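Local coordinates for exported gluconolactonase (PDB 3DR2), which probably hydrolyses gluconolactone to gluconic acid in secondary glucose metabolism, as a calcium-bound, six-bladed beta-propeller enzyme that forms a dimer, at residues 6-11 against 76-81; 98-103 against 136-141. All coordinates share one frame; numbering follows the deposited sequence.

The two contacts differ in depth and in chemistry. Contact 1 is partly buried, and its centre lies about 21 Å from the centre of the chain. It joins two neighbouring strands of one sheet, with 6-8 added as the outermost strand beside 78-83. Backbone hydrogen bonds, an arginine side-chain bond, a water bridge and valine packing all take part there. Contact 2 is buried, its centre about 10 Å from the centre of the chain, and joins strands of two different sheets, 99-103 and 136-138. No hydrogen bond crosses it, and its touching side chains are apolar or sulfur-bearing. The centres of contact 1 and contact 2 are about 24 Å apart. They share no strand.

Contact 1: 6-11 against 76-81; sequences RVRPAG and GTVDVL
Val7 and Arg8 both face Val78 across an antiparallel pair of strands. Val7 N donates to Val78 O at 2.9 Å, and Arg8 N adds a weak bond to the same oxygen. Val78 N returns a bond to Arg8 O at 3.1 Å. The tight part lies on the buried valines. Val7 CG2 meets Val78 CG1 at 3.5 Å, while Val7 CG1 reaches Val80 CG2. Tyr41 of strand 38-41 packs on Val7, Arg8 and Val78.

Arg8 runs extended from CG to NE, and its CB rests against Val78 CB. Arg8 NH1 bonds Gly76 O at 2.9 Å and Gly11 O at 3.1 Å. Each carbonyl receives NH1 from above its plane. NH2 turns to Pro12 O, so the guanidinium ties the loop that follows Arg8 to the start of 76-81.

The other side is looser and more polar. Arg6 CG lies anti to the backbone N (chi1 -180°) and passes Thr77 CG2 at 3.8 Å. Arg6 NE reaches Asp79 OD1 through a water, which donates to OD1 at 2.7 Å. Asp79 OD2 forms a salt bridge with Arg73, and Thr77 OG1 bonds Asp75.

Two residues opposite one, with the register shifted by one, make a classic beta bulge. Here it lies where the N-terminal strand joins the edge of a propeller sheet.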
loop_
_atom_site.group_PDB
_atom_site.type_symbol
_atom_site.label_atom_id
_atom_site.label_comp_id
_atom_site.label_asym_id
_atom_site.label_seq_id
_atom_site.Cartn_x
_atom_site.Cartn_y
_atom_site.Cartn_z
ATOM N N ARG A 6 -14.206 9.167 -4.387
ATOM C CA ARG A 6 -14.647 8.093 -5.262
ATOM C C ARG A 6 -13.423 7.561 -5.998
ATOM O O ARG A 6 -12.753 8.313 -6.708
ATOM C CB ARG A 6 -15.667 8.623 -6.270
ATOM C CG ARG A 6 -16.184 7.566 -7.226
ATOM C CD ARG A 6 -16.711 8.198 -8.495
ATOM N NE ARG A 6 -17.757 9.176 -8.215
ATOM C CZ ARG A 6 -18.332 9.939 -9.139
ATOM N NH1 ARG A 6 -19.280 10.799 -8.789
ATOM N NH2 ARG A 6 -17.955 9.845 -10.408
ATOM N N VAL A 7 -13.126 6.274 -5.827
ATOM C CA VAL A 7 -11.968 5.674 -6.479
ATOM C C VAL A 7 -12.288 4.898 -7.759
ATOM O O VAL A 7 -11.384 4.451 -8.456
ATOM C CB VAL A 7 -11.174 4.773 -5.497
ATOM C CG1 VAL A 7 -10.470 5.643 -4.458
ATOM C CG2 VAL A 7 -12.106 3.789 -4.814
ATOM N N ARG A 8 -13.576 4.724 -8.053
ATOM C CA ARG A 8 -14.006 4.069 -9.291
ATOM C C ARG A 8 -15.356 4.659 -9.676
ATOM O O ARG A 8 -16.288 4.661 -8.879
ATOM C CB ARG A 8 -14.161 2.550 -9.140
ATOM C CG ARG A 8 -14.490 1.854 -10.477
ATOM C CD ARG A 8 -14.995 0.424 -10.286
ATOM N NE ARG A 8 -15.122 -0.330 -11.537
ATOM C CZ ARG A 8 -16.169 -0.284 -12.357
ATOM N NH1 ARG A 8 -17.211 0.489 -12.082
ATOM N NH2 ARG A 8 -16.183 -1.036 -13.450
ATOM N N PRO A 9 -15.469 5.195 -10.896
ATOM C CA PRO A 9 -16.754 5.766 -11.307
ATOM C C PRO A 9 -17.774 4.666 -11.557
ATOM O O PRO A 9 -17.411 3.504 -11.723
ATOM C CB PRO A 9 -16.402 6.530 -12.583
ATOM C CG PRO A 9 -15.272 5.733 -13.149
ATOM C CD PRO A 9 -14.434 5.426 -11.916
ATOM N N ALA A 10 -19.051 5.030 -11.572
ATOM C CA ALA A 10 -20.095 4.053 -11.833
ATOM C C ALA A 10 -19.785 3.467 -13.203
ATOM O O ALA A 10 -19.165 4.126 -14.038
ATOM C CB ALA A 10 -21.461 4.731 -11.844
ATOM N N GLY A 11 -20.201 2.231 -13.436
ATOM C CA GLY A 11 -19.928 1.610 -14.714
ATOM C C GLY A 11 -19.975 0.105 -14.613
ATOM O O GLY A 11 -19.739 -0.455 -13.533
ATOM N N GLY A 76 -21.722 0.121 -9.602
ATOM C CA GLY A 76 -20.318 -0.046 -9.938
ATOM C C GLY A 76 -19.369 0.926 -9.274
ATOM O O GLY A 76 -18.150 0.743 -9.318
ATOM N N THR A 77 -19.922 1.968 -8.669
ATOM C CA THR A 77 -19.113 2.974 -7.996
ATOM C C THR A 77 -18.416 2.380 -6.782
ATOM O O THR A 77 -18.963 1.499 -6.120
ATOM C CB THR A 77 -19.977 4.141 -7.497
ATOM O OG1 THR A 77 -20.630 4.763 -8.607
ATOM C CG2 THR A 77 -19.117 5.171 -6.773
ATOM N N VAL A 78 -17.197 2.846 -6.521
ATOM C CA VAL A 78 -16.452 2.410 -5.348
ATOM C C VAL A 78 -16.022 3.694 -4.648
ATOM O O VAL A 78 -15.369 4.555 -5.250
ATOM C CB VAL A 78 -15.201 1.568 -5.707
ATOM C CG1 VAL A 78 -14.465 1.170 -4.425
ATOM C CG2 VAL A 78 -15.611 0.314 -6.471
ATOM N N ASP A 79 -16.418 3.826 -3.386
ATOM C CA ASP A 79 -16.094 4.996 -2.581
ATOM C C ASP A 79 -15.219 4.601 -1.401
ATOM O O ASP A 79 -15.226 3.453 -0.971
ATOM C CB ASP A 79 -17.374 5.634 -2.028
ATOM C CG ASP A 79 -18.279 6.161 -3.112
ATOM O OD1 ASP A 79 -17.776 6.920 -3.963
ATOM O OD2 ASP A 79 -19.485 5.826 -3.110
ATOM N N VAL A 80 -14.458 5.560 -0.885
ATOM C CA VAL A 80 -13.631 5.302 0.283
ATOM C C VAL A 80 -14.534 5.563 1.491
ATOM O O VAL A 80 -14.989 6.694 1.698
ATOM C CB VAL A 80 -12.414 6.252 0.340
ATOM C CG1 VAL A 80 -11.620 6.005 1.623
ATOM C CG2 VAL A 80 -11.524 6.035 -0.880
ATOM N N LEU A 81 -14.806 4.520 2.274
ATOM C CA LEU A 81 -15.654 4.635 3.459
ATOM C C LEU A 81 -14.843 5.071 4.676
ATOM O O LEU A 81 -15.309 5.873 5.482
ATOM C CB LEU A 81 -16.353 3.300 3.747
ATOM C CG LEU A 81 -17.302 2.779 2.659
ATOM C CD1 LEU A 81 -17.838 1.399 3.051
ATOM C CD2 LEU A 81 -18.450 3.763 2.470
HETATM O O HOH W 1 -19.337 8.623 -5.451
#

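Contact 2: 98-103 against 136-141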
loop_
_atom_site.group_PDB
_atom_site.type_symbol
_atom_site.label_atom_id
_atom_site.label_comp_id
_atom_site.label_asym_id
_atom_site.label_seq_id
_atom_site.Cartn_x
_atom_site.Cartn_y
_atom_site.Cartn_z
ATOM N N ARG A 98 -24.279 -1.808 11.823
ATOM C CA ARG A 98 -23.100 -0.975 12.052
ATOM C C ARG A 98 -21.905 -1.811 11.606
ATOM O O ARG A 98 -21.909 -3.030 11.760
ATOM C CB ARG A 98 -22.943 -0.635 13.539
ATOM C CG ARG A 98 -23.995 0.298 14.103
ATOM C CD ARG A 98 -23.823 0.442 15.610
ATOM N NE ARG A 98 -24.066 -0.825 16.300
ATOM C CZ ARG A 98 -24.188 -0.948 17.617
ATOM N NH1 ARG A 98 -24.086 0.119 18.400
ATOM N NH2 ARG A 98 -24.426 -2.139 18.154
ATOM N N LEU A 99 -20.889 -1.166 11.042
ATOM C CA LEU A 99 -19.708 -1.893 10.603
ATOM C C LEU A 99 -18.767 -2.118 11.776
ATOM O O LEU A 99 -18.520 -1.201 12.559
ATOM C CB LEU A 99 -18.953 -1.107 9.525
ATOM C CG LEU A 99 -19.681 -0.737 8.236
ATOM C CD1 LEU A 99 -18.693 -0.086 7.280
ATOM C CD2 LEU A 99 -20.294 -1.984 7.608
ATOM N N VAL A 100 -18.261 -3.342 11.903
ATOM C CA VAL A 100 -17.294 -3.670 12.945
ATOM C C VAL A 100 -16.024 -4.053 12.192
ATOM O O VAL A 100 -16.099 -4.610 11.094
ATOM C CB VAL A 100 -17.778 -4.826 13.847
ATOM C CG1 VAL A 100 -18.941 -4.340 14.718
ATOM C CG2 VAL A 100 -18.216 -6.010 13.004
ATOM N N HIS A 101 -14.867 -3.758 12.782
ATOM C CA HIS A 101 -13.587 -3.997 12.115
ATOM C C HIS A 101 -12.482 -4.624 12.953
ATOM O O HIS A 101 -12.449 -4.474 14.173
ATOM C CB HIS A 101 -13.019 -2.667 11.604
ATOM C CG HIS A 101 -14.041 -1.746 11.017
ATOM N ND1 HIS A 101 -14.487 -1.857 9.717
ATOM C CD2 HIS A 101 -14.703 -0.692 11.554
ATOM C CE1 HIS A 101 -15.378 -0.911 9.477
ATOM N NE2 HIS A 101 -15.527 -0.190 10.575
ATOM N N CYS A 102 -11.566 -5.298 12.258
ATOM C CA CYS A 102 -10.372 -5.882 12.858
ATOM C C CYS A 102 -9.276 -4.936 12.394
ATOM O O CYS A 102 -9.123 -4.719 11.189
ATOM C CB CYS A 102 -10.074 -7.264 12.287
ATOM S SG CYS A 102 -11.072 -8.579 12.969
ATOM N N GLU A 103 -8.521 -4.366 13.327
ATOM C CA GLU A 103 -7.458 -3.442 12.953
ATOM C C GLU A 103 -6.085 -3.923 13.407
ATOM O O GLU A 103 -5.830 -4.065 14.607
ATOM C CB GLU A 103 -7.740 -2.049 13.526
ATOM C CG GLU A 103 -8.968 -1.386 12.905
ATOM C CD GLU A 103 -9.177 0.045 13.372
ATOM O OE1 GLU A 103 -8.190 0.681 13.787
ATOM O OE2 GLU A 103 -10.324 0.540 13.302
ATOM N N LEU A 136 -13.322 -11.336 11.528
ATOM C CA LEU A 136 -14.375 -11.391 12.541
ATOM C C LEU A 136 -15.744 -11.669 11.950
ATOM O O LEU A 136 -15.961 -11.513 10.746
ATOM C CB LEU A 136 -14.427 -10.073 13.329
ATOM C CG LEU A 136 -15.111 -8.850 12.698
ATOM C CD1 LEU A 136 -14.983 -7.668 13.651
ATOM C CD2 LEU A 136 -14.482 -8.515 11.347
ATOM N N ILE A 137 -16.659 -12.105 12.813
ATOM C CA ILE A 137 -18.032 -12.393 12.427
ATOM C C ILE A 137 -18.917 -11.993 13.595
ATOM O O ILE A 137 -18.436 -11.794 14.712
ATOM C CB ILE A 137 -18.258 -13.899 12.122
ATOM C CG1 ILE A 137 -17.961 -14.743 13.367
ATOM C CG2 ILE A 137 -17.389 -14.321 10.948
ATOM C CD1 ILE A 137 -18.223 -16.238 13.192
ATOM N N VAL A 138 -20.209 -11.852 13.333
ATOM C CA VAL A 138 -21.158 -11.491 14.374
ATOM C C VAL A 138 -22.184 -12.614 14.481
ATOM O O VAL A 138 -22.828 -12.962 13.494
ATOM C CB VAL A 138 -21.885 -10.180 14.034
ATOM C CG1 VAL A 138 -22.815 -9.799 15.173
ATOM C CG2 VAL A 138 -20.869 -9.077 13.777
ATOM N N ALA A 139 -22.318 -13.185 15.676
ATOM C CA ALA A 139 -23.266 -14.272 15.897
ATOM C C ALA A 139 -24.687 -13.734 16.006
ATOM O O ALA A 139 -24.898 -12.530 16.157
ATOM C CB ALA A 139 -22.896 -15.044 17.163
ATOM N N ARG A 140 -25.665 -14.630 15.923
ATOM C CA ARG A 140 -27.059 -14.223 16.011
ATOM C C ARG A 140 -27.396 -13.500 17.312
ATOM O O ARG A 140 -28.331 -12.703 17.352
ATOM C CB ARG A 140 -27.978 -15.434 15.835
ATOM C CG ARG A 140 -28.220 -15.816 14.386
ATOM C CD ARG A 140 -29.404 -16.765 14.261
ATOM N NE ARG A 140 -29.056 -18.131 14.634
ATOM C CZ ARG A 140 -28.518 -19.012 13.798
ATOM N NH1 ARG A 140 -28.272 -18.666 12.540
ATOM N NH2 ARG A 140 -28.226 -20.235 14.218
ATOM N N ASP A 141 -26.637 -13.766 18.372
ATOM C CA ASP A 141 -26.902 -13.118 19.649
ATOM C C ASP A 141 -26.161 -11.790 19.809
ATOM O O ASP A 141 -26.151 -11.193 20.888
ATOM C CB ASP A 141 -26.579 -14.076 20.805
ATOM C CG ASP A 141 -25.094 -14.360 20.952
ATOM O OD1 ASP A 141 -24.332 -14.146 19.988
ATOM O OD2 ASP A 141 -24.689 -14.817 22.044
#
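Leu136 packs its side chain between Val100 and Cys102 of strand 99-103. Leu136 CB meets Cys102 SG at 3.7 Å. Leu136 CG sits between the backbone N and the carbonyl carbon (chi1 78°) and is 4.1 Å from Cys102 SG. There the chain forks. Leu136 CD2 stays by Cys102 SG at 3.8 Å. Leu136 CD1 goes to Val100, touching Val100 CG2 at 3.7 Å and lying close to its CB. Leu136 CD1 also comes within 4.0 Å of His101 C. The two methyls thus divide the work, one on the sulfur and one on the valine.

Val138 makes a lighter contact further along its strand. Val138 CG2 meets Val100 CG2 at 4.1 Å, so this one methyl of Val100 serves both Leu136 and Val138. The side chains of Val100 and Leu136 are set obliquely to each other.

The strand axes run nearly antiparallel, at 156°, but stay 7.9 Å apart at their closest. They belong to separate sheets of the propeller. Phe146 and Ile144 of strand 144-147 continue the apolar packing against Leu136 and Val100, and Pro133 packs on Cys102. The Leu136 side chain lies near a bound calcium ion.

With no hydrogen bond across it, the contact implies that these two sheets meet here through van der Waals packing of mostly buried side chains.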